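Local atomic coordinates of aldehyde dehydrogenase (Bartonella henselae, PDB entry 3I44), a protein that probably oxidises aldehydes to carboxylic acids, using a nicotinamide dinucleotide as the electron acceptor. Residues 63-68 against 233-238; 157-162 against 484-489; 163-168 against 188-193; 203-208 against 223-228; 242-247 against 263-268. The protein carries 1 engineered substitution. All blocks are in the same frame, centred on the assembly; numbering follows the deposited sequence.

Contact 1 of 5, residues 63-68 against 233-238; sequences RDADKA and SYLSAH
D66 reaches across from helix 62-79 to Y234 and H238 at the C-terminal end of helix 228-237, in a helix-helix packing on the flank of the Rossmann-like domain. The axes of the two short helical segments approach to 10.5 Å and cross at -43°, a spacing wide enough for a tyrosine ring to lie between them. One carboxylate oxygen does the polar work. OD1 of D66 accepts from Y234 OH at 2.5 Å, a very short distance to be read with caution, and from NE2 of H238 at 3.1 Å. The latter bond is bent, with 139° at the hydrogen; it meets OD1 on the anti side and somewhat out of the carboxylate plane, but lies nearly in the plane of the imidazole. Across that ring, ND1 pairs with the backbone N of D240, consistent with a proton on NE2.

With CG of Y234 anti to the backbone N (chi1 -175°), the phenol is carried away from its own helix and its hydroxyl arrives almost at right angles to the D66 side chain. OD1 thus lies at the edge of both rings, the H238 bond being the surer. Nearer the backbone of Y234 the contact is apolar: A65 turns its methyl toward the partner helix, where CB lies 3.6 Å from CD2 at the edge of the Y234 ring and 4.2 Å from CD2 of L235.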
# COMPACT_ATOMS: atom_id res chain seq x y z
N ARG A 63 -20.42 15.40 12.11
CA ARG A 63 -21.07 14.79 13.30
C ARG A 63 -21.71 13.45 13.00
O ARG A 63 -21.63 12.54 13.82
CB ARG A 63 -22.14 15.74 13.92
N ASP A 64 -22.38 13.31 11.86
CA ASP A 64 -22.98 12.01 11.48
C ASP A 64 -21.86 10.99 11.27
O ASP A 64 -21.99 9.83 11.64
CB ASP A 64 -23.83 12.12 10.21
CG ASP A 64 -24.93 13.14 10.32
OD1 ASP A 64 -25.71 13.08 11.30
OD2 ASP A 64 -25.04 14.00 9.42
N ALA A 65 -20.76 11.42 10.67
CA ALA A 65 -19.61 10.54 10.50
C ALA A 65 -19.06 10.08 11.85
O ALA A 65 -18.77 8.90 12.02
CB ALA A 65 -18.53 11.22 9.69
N ASP A 66 -18.94 11.00 12.82
CA ASP A 66 -18.39 10.64 14.12
C ASP A 66 -19.28 9.61 14.78
O ASP A 66 -18.78 8.66 15.34
CB ASP A 66 -18.21 11.86 15.05
CG ASP A 66 -17.11 12.81 14.59
OD1 ASP A 66 -16.17 12.40 13.89
OD2 ASP A 66 -17.22 14.00 14.92
N LYS A 67 -20.60 9.79 14.68
CA LYS A 67 -21.57 8.84 15.22
C LYS A 67 -21.37 7.44 14.63
O LYS A 67 -21.26 6.46 15.36
CB LYS A 67 -23.01 9.27 14.88
CG LYS A 67 -23.80 10.10 15.91
CD LYS A 67 -25.33 10.20 15.51
CE LYS A 67 -26.10 8.85 15.71
NZ LYS A 67 -27.56 8.92 15.24
N ALA A 68 -21.40 7.36 13.31
CA ALA A 68 -21.16 6.10 12.58
C ALA A 68 -19.83 5.44 13.01
O ALA A 68 -19.80 4.27 13.38
CB ALA A 68 -21.21 6.34 11.06
N SER A 233 -13.73 13.05 2.35
CA SER A 233 -12.46 13.58 2.85
C SER A 233 -12.33 13.45 4.36
O SER A 233 -11.25 13.14 4.85
CB SER A 233 -12.28 15.05 2.47
OG SER A 233 -12.59 15.22 1.11
N TYR A 234 -13.42 13.70 5.08
CA TYR A 234 -13.41 13.58 6.53
C TYR A 234 -13.14 12.12 7.02
O TYR A 234 -12.36 11.88 7.95
CB TYR A 234 -14.74 14.10 7.09
CG TYR A 234 -14.77 14.14 8.60
CD1 TYR A 234 -13.98 15.05 9.32
CD2 TYR A 234 -15.56 13.24 9.31
CE1 TYR A 234 -14.02 15.08 10.73
CE2 TYR A 234 -15.60 13.25 10.71
CZ TYR A 234 -14.83 14.17 11.41
OH TYR A 234 -14.88 14.18 12.80
N LEU A 235 -13.79 11.14 6.39
CA LEU A 235 -13.45 9.73 6.64
C LEU A 235 -11.97 9.42 6.34
O LEU A 235 -11.27 8.80 7.14
CB LEU A 235 -14.35 8.80 5.79
CG LEU A 235 -15.86 8.78 6.09
CD1 LEU A 235 -16.60 7.81 5.16
CD2 LEU A 235 -16.16 8.43 7.54
N SER A 236 -11.46 9.88 5.21
CA SER A 236 -10.09 9.56 4.83
C SER A 236 -9.06 10.16 5.79
O SER A 236 -7.95 9.66 5.90
CB SER A 236 -9.81 9.99 3.41
OG SER A 236 -10.04 11.37 3.30
N ALA A 237 -9.44 11.21 6.52
CA ALA A 237 -8.54 11.83 7.48
C ALA A 237 -8.84 11.46 8.94
O ALA A 237 -8.12 11.87 9.83
CB ALA A 237 -8.54 13.40 7.29
N HIS A 238 -9.87 10.65 9.19
CA HIS A 238 -10.31 10.43 10.56
C HIS A 238 -9.33 9.51 11.32
O HIS A 238 -8.90 8.48 10.82
CB HIS A 238 -11.72 9.84 10.58
CG HIS A 238 -12.42 10.01 11.89
ND1 HIS A 238 -12.13 9.25 12.99
CD2 HIS A 238 -13.39 10.88 12.27
CE1 HIS A 238 -12.89 9.63 14.00
NE2 HIS A 238 -13.67 10.61 13.59

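Contact 2 of 5, residues 157-162 against 484-489; sequences LHYDAI and GIKEFL
A161 and L489 face each other as an antiparallel non-hydrogen-bonded pair with CA atoms 4.8 Å apart, and the adjoining bond from I162 N to F488 O, 3.0 Å long and nearly straight at 165°, fastens the start of strand 489-494 to strand 156-168. This is probably the base of the beta arm that mediates association in aldehyde dehydrogenases; A448 and Y467 of the second subunit pack on its residues H158 and L157. A type I turn from K486 to L489 takes the chain out of helix 481-486 and into the strand.

L489 fills the angle between the two segments. Its CG stands anti to the carbonyl carbon, beside the backbone N (chi1 -65°), and the two methyls part from there: CD1 packs against CB of Y159 at 3.9 Å, while CD2 lies 3.5 Å from the carbonyl O of D160. That same oxygen receives a CA-H...O contact from L489. The Y159 ring presents its edge to CB of L489, its long direction roughly perpendicular to the leucine, and F142 meets the ring edge-to-face.

The extended chain of K486 runs slantwise past the far end of the phenol. Its ammonium is not the partner of the hydroxyl, which bonds to E146 OE2; the contact made by the lysine is of carbon, with CE 3.5 Å from Y159 OH.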
# COMPACT_ATOMS: atom_id res chain seq x y z
N LEU A 157 2.60 -17.26 10.92
CA LEU A 157 1.98 -16.05 10.39
C LEU A 157 0.54 -15.99 10.85
O LEU A 157 -0.21 -16.96 10.75
CB LEU A 157 2.10 -16.02 8.87
CG LEU A 157 1.57 -14.79 8.10
CD1 LEU A 157 2.51 -13.60 8.26
CD2 LEU A 157 1.38 -15.09 6.60
N HIS A 158 0.15 -14.84 11.38
CA HIS A 158 -1.22 -14.61 11.88
C HIS A 158 -1.80 -13.45 11.08
O HIS A 158 -1.08 -12.50 10.75
CB HIS A 158 -1.26 -14.20 13.37
CG HIS A 158 -1.56 -15.32 14.32
ND1 HIS A 158 -2.18 -15.10 15.53
CD2 HIS A 158 -1.31 -16.65 14.26
CE1 HIS A 158 -2.30 -16.25 16.17
NE2 HIS A 158 -1.78 -17.21 15.42
N TYR A 159 -3.08 -13.54 10.74
CA TYR A 159 -3.79 -12.44 10.10
C TYR A 159 -4.75 -11.86 11.11
O TYR A 159 -5.53 -12.61 11.75
CB TYR A 159 -4.58 -12.89 8.86
CG TYR A 159 -3.73 -13.35 7.69
CD1 TYR A 159 -3.33 -12.45 6.73
CD2 TYR A 159 -3.31 -14.67 7.57
CE1 TYR A 159 -2.56 -12.85 5.68
CE2 TYR A 159 -2.54 -15.09 6.53
CZ TYR A 159 -2.16 -14.18 5.57
OH TYR A 159 -1.37 -14.56 4.49
N ASP A 160 -4.73 -10.53 11.26
CA ASP A 160 -5.63 -9.81 12.20
C ASP A 160 -6.50 -8.78 11.45
O ASP A 160 -6.00 -8.07 10.56
CB ASP A 160 -4.80 -9.00 13.21
CG ASP A 160 -4.15 -9.85 14.31
OD1 ASP A 160 -4.79 -10.78 14.83
OD2 ASP A 160 -3.01 -9.49 14.69
N ALA A 161 -7.76 -8.66 11.83
CA ALA A 161 -8.60 -7.57 11.34
C ALA A 161 -7.82 -6.23 11.40
O ALA A 161 -7.32 -5.86 12.46
CB ALA A 161 -9.87 -7.47 12.16
N ILE A 162 -7.72 -5.52 10.28
CA ILE A 162 -6.99 -4.24 10.26
C ILE A 162 -7.63 -3.23 11.24
O ILE A 162 -6.92 -2.41 11.84
CB ILE A 162 -6.82 -3.67 8.81
CG1 ILE A 162 -5.67 -2.66 8.78
CG2 ILE A 162 -8.13 -3.06 8.29
CD1 ILE A 162 -5.10 -2.28 7.34
N GLY A 484 -8.86 -9.85 -1.95
CA GLY A 484 -9.74 -8.85 -1.41
C GLY A 484 -9.92 -9.00 0.09
O GLY A 484 -9.96 -7.99 0.81
N ILE A 485 -9.99 -10.25 0.55
CA ILE A 485 -10.06 -10.55 1.99
C ILE A 485 -8.80 -10.02 2.70
O ILE A 485 -8.90 -9.44 3.80
CB ILE A 485 -10.25 -12.07 2.27
CG1 ILE A 485 -11.64 -12.52 1.82
CG2 ILE A 485 -10.10 -12.36 3.76
CD1 ILE A 485 -11.81 -14.01 1.62
N LYS A 486 -7.64 -10.23 2.07
CA LYS A 486 -6.35 -9.84 2.67
C LYS A 486 -6.12 -8.33 2.74
O LYS A 486 -5.36 -7.87 3.60
CB LYS A 486 -5.16 -10.50 1.98
CG LYS A 486 -5.05 -11.96 2.35
CD LYS A 486 -4.09 -12.74 1.48
CE LYS A 486 -3.86 -14.12 2.05
NZ LYS A 486 -2.91 -14.90 1.18
N GLU A 487 -6.72 -7.55 1.85
CA GLU A 487 -6.63 -6.11 1.98
C GLU A 487 -7.21 -5.62 3.32
O GLU A 487 -6.88 -4.53 3.76
CB GLU A 487 -7.35 -5.39 0.82
CG GLU A 487 -6.75 -5.57 -0.57
CD GLU A 487 -7.24 -4.51 -1.57
OE1 GLU A 487 -8.47 -4.25 -1.63
OE2 GLU A 487 -6.39 -3.94 -2.28
N PHE A 488 -8.08 -6.40 3.96
CA PHE A 488 -8.66 -6.01 5.27
C PHE A 488 -7.98 -6.66 6.50
O PHE A 488 -8.50 -6.61 7.64
CB PHE A 488 -10.18 -6.23 5.26
CG PHE A 488 -10.90 -5.27 4.33
CD1 PHE A 488 -11.23 -3.99 4.76
CD2 PHE A 488 -11.24 -5.64 3.03
CE1 PHE A 488 -11.86 -3.09 3.89
CE2 PHE A 488 -11.88 -4.76 2.16
CZ PHE A 488 -12.19 -3.48 2.59
N LEU A 489 -6.81 -7.24 6.25
CA LEU A 489 -6.03 -7.92 7.31
C LEU A 489 -4.64 -7.34 7.43
O LEU A 489 -4.05 -6.99 6.41
CB LEU A 489 -5.88 -9.42 6.96
CG LEU A 489 -7.23 -10.14 6.95
CD1 LEU A 489 -7.18 -11.55 6.31
CD2 LEU A 489 -7.77 -10.19 8.37

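Contact 3 of 5, residues 163-168 against 188-193; sequences GVVGLI and AGCTMV
V165 holds the centre of a parallel pairing between strands 156-168 and 191-195, the two strands of a beta-alpha-beta unit whose connecting helix 174-188 ends in a Schellman motif at G189. Three backbone hydrogen bonds, each 2.9 Å long, join them: V165 N to T191 O, V193 N to V165 O and L167 N to V193 O. CA-H...O contacts fill the intervals, the closest from M192 CA to V165 O at 3.2 Å.

Apolar contacts are concentrated on the face bearing V165, L167 and M192. V165 and M192 point the same way and lie side by side, CG2 of the valine 3.7 Å from CB of the methionine. M192 has CG between its backbone N and carbonyl carbon (chi1 62°), and bends again further out to place SD 3.9 Å from CD1 of L167. The opposite face carries V164 and T191, where both valine methyls rest near OG1; that hydroxyl bonds to A72 O of helix 62-79.

At the entrance to the pair, C190 CB presses to 3.2 Å from G163 O. This oxygen and T191 N are buried without a polar partner, probably at some energetic cost, while the bonds of V165 and L167 to T191 and V193 carry the pairing.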
# COMPACT_ATOMS: atom_id res chain seq x y z
N GLY A 163 -8.94 -3.33 11.43
CA GLY A 163 -9.66 -2.45 12.36
C GLY A 163 -10.96 -1.91 11.80
O GLY A 163 -11.68 -2.61 11.09
N VAL A 164 -11.27 -0.65 12.14
CA VAL A 164 -12.45 0.02 11.68
C VAL A 164 -12.08 0.67 10.37
O VAL A 164 -11.08 1.34 10.30
CB VAL A 164 -12.98 1.07 12.70
CG1 VAL A 164 -14.33 1.58 12.26
CG2 VAL A 164 -13.10 0.49 14.12
N VAL A 165 -12.88 0.46 9.33
CA VAL A 165 -12.52 0.89 7.99
C VAL A 165 -13.56 1.78 7.36
O VAL A 165 -14.76 1.70 7.65
CB VAL A 165 -12.21 -0.33 7.09
CG1 VAL A 165 -11.14 -1.19 7.80
CG2 VAL A 165 -13.48 -1.18 6.84
N GLY A 166 -13.06 2.62 6.45
CA GLY A 166 -13.90 3.49 5.62
C GLY A 166 -14.02 2.98 4.20
O GLY A 166 -13.02 2.66 3.55
N LEU A 167 -15.26 2.92 3.72
CA LEU A 167 -15.58 2.37 2.40
C LEU A 167 -16.30 3.42 1.60
O LEU A 167 -17.30 3.96 2.05
CB LEU A 167 -16.45 1.12 2.53
CG LEU A 167 -15.98 0.00 3.49
CD1 LEU A 167 -16.89 -1.22 3.42
CD2 LEU A 167 -14.50 -0.40 3.14
N ILE A 168 -15.82 3.71 0.39
CA ILE A 168 -16.42 4.75 -0.46
C ILE A 168 -16.62 4.21 -1.85
O ILE A 168 -15.67 3.72 -2.47
CB ILE A 168 -15.56 6.04 -0.51
CG1 ILE A 168 -15.46 6.67 0.87
CG2 ILE A 168 -16.14 7.05 -1.56
CD1 ILE A 168 -14.42 7.81 0.95
N ALA A 188 -13.04 -10.62 7.26
CA ALA A 188 -11.78 -10.30 7.91
C ALA A 188 -11.97 -9.96 9.41
O ALA A 188 -11.00 -9.97 10.17
CB ALA A 188 -11.06 -9.15 7.20
N GLY A 189 -13.19 -9.68 9.83
CA GLY A 189 -13.47 -9.29 11.23
C GLY A 189 -13.44 -7.77 11.50
O GLY A 189 -13.36 -7.34 12.67
N CYS A 190 -13.48 -6.98 10.43
CA CYS A 190 -13.53 -5.52 10.54
C CYS A 190 -14.95 -5.03 10.72
O CYS A 190 -15.89 -5.71 10.33
CB CYS A 190 -12.98 -4.86 9.28
SG CYS A 190 -11.26 -5.15 9.00
N THR A 191 -15.10 -3.83 11.27
CA THR A 191 -16.35 -3.07 11.23
C THR A 191 -16.10 -1.86 10.29
O THR A 191 -14.94 -1.56 9.91
CB THR A 191 -16.78 -2.62 12.64
OG1 THR A 191 -15.79 -1.74 13.16
CG2 THR A 191 -16.92 -3.85 13.60
N MET A 192 -17.16 -1.19 9.87
CA MET A 192 -17.03 -0.29 8.71
C MET A 192 -18.06 0.83 8.65
O MET A 192 -19.16 0.67 9.16
CB MET A 192 -17.11 -1.08 7.39
CG MET A 192 -18.44 -1.79 7.18
SD MET A 192 -18.27 -3.40 6.33
CE MET A 192 -17.56 -4.37 7.66
N VAL A 193 -17.67 1.93 8.01
CA VAL A 193 -18.59 2.97 7.60
C VAL A 193 -18.51 3.09 6.08
O VAL A 193 -17.43 3.34 5.52
CB VAL A 193 -18.30 4.33 8.26
CG1 VAL A 193 -19.33 5.40 7.76
CG2 VAL A 193 -18.37 4.18 9.78

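Contact 4 of 5, residues 203-208 against 223-228; sequences SAMLFA and LINGDG
The amide of N225 is the flat group of this contact, and M205 reaches it at its oxygen end: SD lies 3.5 Å from OD1 and the terminal CE 4.1 Å from the same atom. P196, P201 and F28 also pack around the asparagine. The contact belongs to a beta-alpha-beta crossover in the Rossmann-like domain, in which helix 202-213 links strands 191-195 and 221-223 and lies back against the end of the second.

The two side chains cross at about a right angle. In M205, chi1 of -65° and an extended chi2 put SD beside OD1 of N225, and the bend at chi3 (73°) turns only the methyl.

L223, the last residue of the strand, buries more surface here than any other residue. Its CG is anti to the backbone N (chi1 -180°), directing the side chain at the helix, and CD1 settles among A204, M205 and A208. It is 3.8 Å from CB of A204 and 4.3 Å from CB of A208, two alanines one helical turn apart that turn their methyls toward the strand.

Past N225 the chain leads to D227, the N-cap of helix 228-237, whose OD1 accepts from N230 N. The closest approach between the two segments is that of a methyl to a backbone carbonyl: L223 CD1 lies 3.4 Å from A204 O.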
# COMPACT_ATOMS: atom_id res chain seq x y z
N SER A 203 -29.29 2.00 -4.02
CA SER A 203 -28.94 0.60 -4.07
C SER A 203 -28.21 0.19 -2.80
O SER A 203 -28.52 -0.84 -2.23
CB SER A 203 -28.14 0.27 -5.33
OG SER A 203 -27.07 1.17 -5.55
N ALA A 204 -27.28 1.04 -2.35
CA ALA A 204 -26.55 0.87 -1.09
C ALA A 204 -27.46 0.89 0.12
O ALA A 204 -27.29 0.12 1.07
CB ALA A 204 -25.44 1.93 -0.95
N MET A 205 -28.45 1.76 0.09
CA MET A 205 -29.41 1.82 1.20
C MET A 205 -30.23 0.53 1.27
O MET A 205 -30.50 0.02 2.34
CB MET A 205 -30.31 3.06 1.06
CG MET A 205 -29.47 4.31 1.21
SD MET A 205 -30.38 5.84 1.05
CE MET A 205 -31.28 5.87 2.62
N LEU A 206 -30.62 -0.00 0.12
CA LEU A 206 -31.29 -1.32 0.09
C LEU A 206 -30.32 -2.43 0.58
O LEU A 206 -30.73 -3.33 1.32
CB LEU A 206 -31.84 -1.63 -1.31
CG LEU A 206 -32.46 -3.02 -1.59
CD1 LEU A 206 -33.59 -3.37 -0.56
CD2 LEU A 206 -32.98 -3.09 -3.09
N PHE A 207 -29.06 -2.35 0.20
CA PHE A 207 -28.05 -3.30 0.70
C PHE A 207 -27.98 -3.21 2.22
O PHE A 207 -27.90 -4.24 2.90
CB PHE A 207 -26.69 -3.04 0.06
CG PHE A 207 -25.66 -4.06 0.41
CD1 PHE A 207 -25.63 -5.29 -0.24
CD2 PHE A 207 -24.72 -3.82 1.39
CE1 PHE A 207 -24.68 -6.26 0.07
CE2 PHE A 207 -23.75 -4.77 1.71
CZ PHE A 207 -23.73 -5.99 1.04
N ALA A 208 -28.06 -1.99 2.74
CA ALA A 208 -28.15 -1.78 4.18
C ALA A 208 -29.33 -2.54 4.77
O ALA A 208 -29.18 -3.18 5.80
CB ALA A 208 -28.24 -0.29 4.54
N LEU A 223 -24.04 3.03 7.38
CA LEU A 223 -24.16 3.76 6.13
C LEU A 223 -24.56 5.20 6.41
O LEU A 223 -25.57 5.45 7.10
CB LEU A 223 -25.16 3.06 5.17
CG LEU A 223 -25.37 3.75 3.78
CD1 LEU A 223 -25.90 2.78 2.72
CD2 LEU A 223 -26.34 4.94 3.89
N ILE A 224 -23.74 6.13 5.93
CA ILE A 224 -24.09 7.55 5.91
C ILE A 224 -23.95 8.05 4.48
O ILE A 224 -23.03 7.65 3.77
CB ILE A 224 -23.20 8.41 6.86
CG1 ILE A 224 -21.72 8.31 6.47
CG2 ILE A 224 -23.45 8.01 8.31
CD1 ILE A 224 -20.78 9.16 7.30
N ASN A 225 -24.89 8.87 4.03
CA ASN A 225 -24.77 9.52 2.73
C ASN A 225 -24.00 10.82 2.88
O ASN A 225 -23.85 11.35 3.99
CB ASN A 225 -26.14 9.76 2.10
CG ASN A 225 -26.79 8.47 1.61
OD1 ASN A 225 -27.95 8.18 1.92
ND2 ASN A 225 -26.02 7.68 0.88
N GLY A 226 -23.45 11.31 1.77
CA GLY A 226 -22.67 12.52 1.82
C GLY A 226 -21.90 12.67 0.55
O GLY A 226 -21.97 11.79 -0.32
N ASP A 227 -21.14 13.76 0.45
CA ASP A 227 -20.35 14.03 -0.76
C ASP A 227 -18.88 13.76 -0.52
O ASP A 227 -18.48 13.43 0.59
CB ASP A 227 -20.62 15.45 -1.30
CG ASP A 227 -19.95 16.57 -0.50
OD1 ASP A 227 -19.42 16.37 0.62
OD2 ASP A 227 -19.96 17.70 -1.05
N GLY A 228 -18.08 13.90 -1.57
CA GLY A 228 -16.65 13.66 -1.45
C GLY A 228 -15.94 14.73 -0.65
O GLY A 228 -15.11 14.43 0.23

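Contact 5 of 5, residues 242-247 against 263-268; sequences EMISFT and TLKRVC. Engineered in segment 242-247: E242 (natural residue Gly).
M243 meets R266, I244 meets V267 and S245 meets C268 in a nearly exactly parallel strand pair, the short axes only 7° apart. Four backbone hydrogen bonds carry it: R266 N to E242 O at 3.1 Å, then I244 N to R266 O, C268 N to I244 O and F246 N to C268 O, each of 2.9 Å and progressively straighter up to 176°. M243 N is buried by the pairing without a partner.

On the face of M243 and C268, the methionine, extended throughout, passes the R266 side chain obliquely and sets CE 3.6 Å from the C268 sulfur. I244, on the other face, rests CG1 at 3.9 Å from CD of K265.

The next shell fixes the charged ends. K265 NZ donates to T263 OG1 (2.6 Å) and to H238 O, and R266 NH1 bonds to the carbonyls of E487 and L489. E242, an engineered replacement for glycine, forms salt bridges to R476 and R451 of the second subunit; a water lies 2.7 Å from its OE1 and 2.8 Å from T263 O.

The two strands belong to a beta-alpha-beta unit with helix 250-261, against which F246 and V267 pack, while strand 156-168 pairs along the other edge of strand 243-247.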
# COMPACT_ATOMS: atom_id res chain seq x y z
N GLU A 242 -8.59 2.80 10.31
CA GLU A 242 -7.25 2.33 10.03
C GLU A 242 -7.01 2.08 8.52
O GLU A 242 -5.87 1.89 8.06
CB GLU A 242 -6.90 1.18 10.96
CG GLU A 242 -5.74 1.62 12.00
CD GLU A 242 -4.43 1.16 11.45
OE1 GLU A 242 -3.69 1.92 10.74
OE2 GLU A 242 -4.23 -0.08 11.63
N MET A 243 -8.07 2.15 7.74
CA MET A 243 -7.99 1.90 6.31
C MET A 243 -9.11 2.57 5.58
O MET A 243 -10.22 2.67 6.09
CB MET A 243 -8.08 0.39 6.05
CG MET A 243 -8.35 0.02 4.61
SD MET A 243 -8.25 -1.71 4.49
CE MET A 243 -8.61 -1.97 2.71
N ILE A 244 -8.82 3.00 4.35
CA ILE A 244 -9.83 3.50 3.44
C ILE A 244 -9.77 2.68 2.15
O ILE A 244 -8.69 2.61 1.53
CB ILE A 244 -9.61 4.95 3.03
CG1 ILE A 244 -9.83 5.84 4.23
CG2 ILE A 244 -10.64 5.37 1.94
CD1 ILE A 244 -11.26 5.88 4.68
N SER A 245 -10.92 2.11 1.77
CA SER A 245 -11.10 1.47 0.47
C SER A 245 -11.94 2.37 -0.41
O SER A 245 -13.10 2.61 -0.12
CB SER A 245 -11.74 0.09 0.60
OG SER A 245 -11.74 -0.53 -0.67
N PHE A 246 -11.36 2.83 -1.51
CA PHE A 246 -12.02 3.80 -2.36
C PHE A 246 -12.04 3.37 -3.83
O PHE A 246 -11.05 2.95 -4.38
CB PHE A 246 -11.32 5.18 -2.23
CG PHE A 246 -11.80 6.21 -3.22
CD1 PHE A 246 -12.83 7.07 -2.90
CD2 PHE A 246 -11.21 6.32 -4.46
CE1 PHE A 246 -13.27 8.01 -3.82
CE2 PHE A 246 -11.63 7.26 -5.37
CZ PHE A 246 -12.68 8.09 -5.06
N THR A 247 -13.21 3.46 -4.43
CA THR A 247 -13.38 3.24 -5.87
C THR A 247 -13.98 4.53 -6.44
O THR A 247 -14.98 5.03 -5.93
CB THR A 247 -14.33 2.07 -6.13
OG1 THR A 247 -13.75 0.88 -5.56
CG2 THR A 247 -14.59 1.87 -7.62
N THR A 263 -2.47 9.99 9.06
CA THR A 263 -2.67 8.92 10.04
C THR A 263 -2.10 7.57 9.55
O THR A 263 -2.34 6.55 10.17
CB THR A 263 -4.13 8.79 10.41
OG1 THR A 263 -4.90 8.68 9.21
CG2 THR A 263 -4.60 10.02 11.21
N LEU A 264 -1.35 7.58 8.44
CA LEU A 264 -0.71 6.39 7.90
C LEU A 264 -1.67 5.20 7.74
O LEU A 264 -1.35 4.07 8.09
CB LEU A 264 0.47 6.00 8.78
CG LEU A 264 1.58 7.06 8.80
CD1 LEU A 264 2.54 6.88 9.98
CD2 LEU A 264 2.32 7.07 7.44
N LYS A 265 -2.88 5.49 7.26
CA LYS A 265 -3.88 4.46 6.94
C LYS A 265 -3.40 3.61 5.79
O LYS A 265 -2.65 4.07 4.92
CB LYS A 265 -5.21 5.09 6.54
CG LYS A 265 -5.92 5.86 7.60
CD LYS A 265 -7.18 6.44 7.00
CE LYS A 265 -8.05 7.14 8.02
NZ LYS A 265 -7.35 8.14 8.74
N ARG A 266 -3.82 2.37 5.76
CA ARG A 266 -3.78 1.64 4.50
C ARG A 266 -4.80 2.27 3.54
O ARG A 266 -5.97 2.51 3.89
CB ARG A 266 -4.07 0.15 4.71
CG ARG A 266 -4.24 -0.62 3.39
CD ARG A 266 -4.46 -2.08 3.65
NE ARG A 266 -3.24 -2.75 4.08
CZ ARG A 266 -3.22 -3.95 4.67
NH1 ARG A 266 -4.37 -4.58 4.95
NH2 ARG A 266 -2.08 -4.49 5.02
N VAL A 267 -4.37 2.54 2.32
CA VAL A 267 -5.24 3.12 1.33
C VAL A 267 -5.30 2.19 0.12
O VAL A 267 -4.28 1.93 -0.52
CB VAL A 267 -4.74 4.53 0.91
CG1 VAL A 267 -5.63 5.10 -0.20
CG2 VAL A 267 -4.70 5.47 2.16
N CYS A 268 -6.49 1.66 -0.17
CA CYS A 268 -6.68 0.79 -1.33
C CYS A 268 -7.57 1.50 -2.39
O CYS A 268 -8.70 1.86 -2.11
CB CYS A 268 -7.29 -0.56 -0.90
SG CYS A 268 -6.14 -1.46 0.14
O HOH W 1 -2.04 3.97 11.21

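Overall arrangement
Contacts 2, 3 and 5 share one sheet, which contact 4 also reaches through strand 221-223, the neighbour of strand 191-195. Strand 156-168 runs from the arm of contact 2 into contact 3 and also pairs with strand 243-247 of contact 5, through G166 N to M243 O (2.9 Å) and G166 O to S245 N (2.8 Å). Contact 1 packs outside this sheet: A68 touches V193, A65 touches I224 of contact 4, and contact 5 adjoins it, their centres about 13 Å apart. The centres of contacts 2 and 4 are about 25 Å apart. The sodium ion lies about 11 Å from the N225 side chain; S203 of contact 4 bonds to E112 of the sodium site. Contacts 2 and 5 both reach the second subunit.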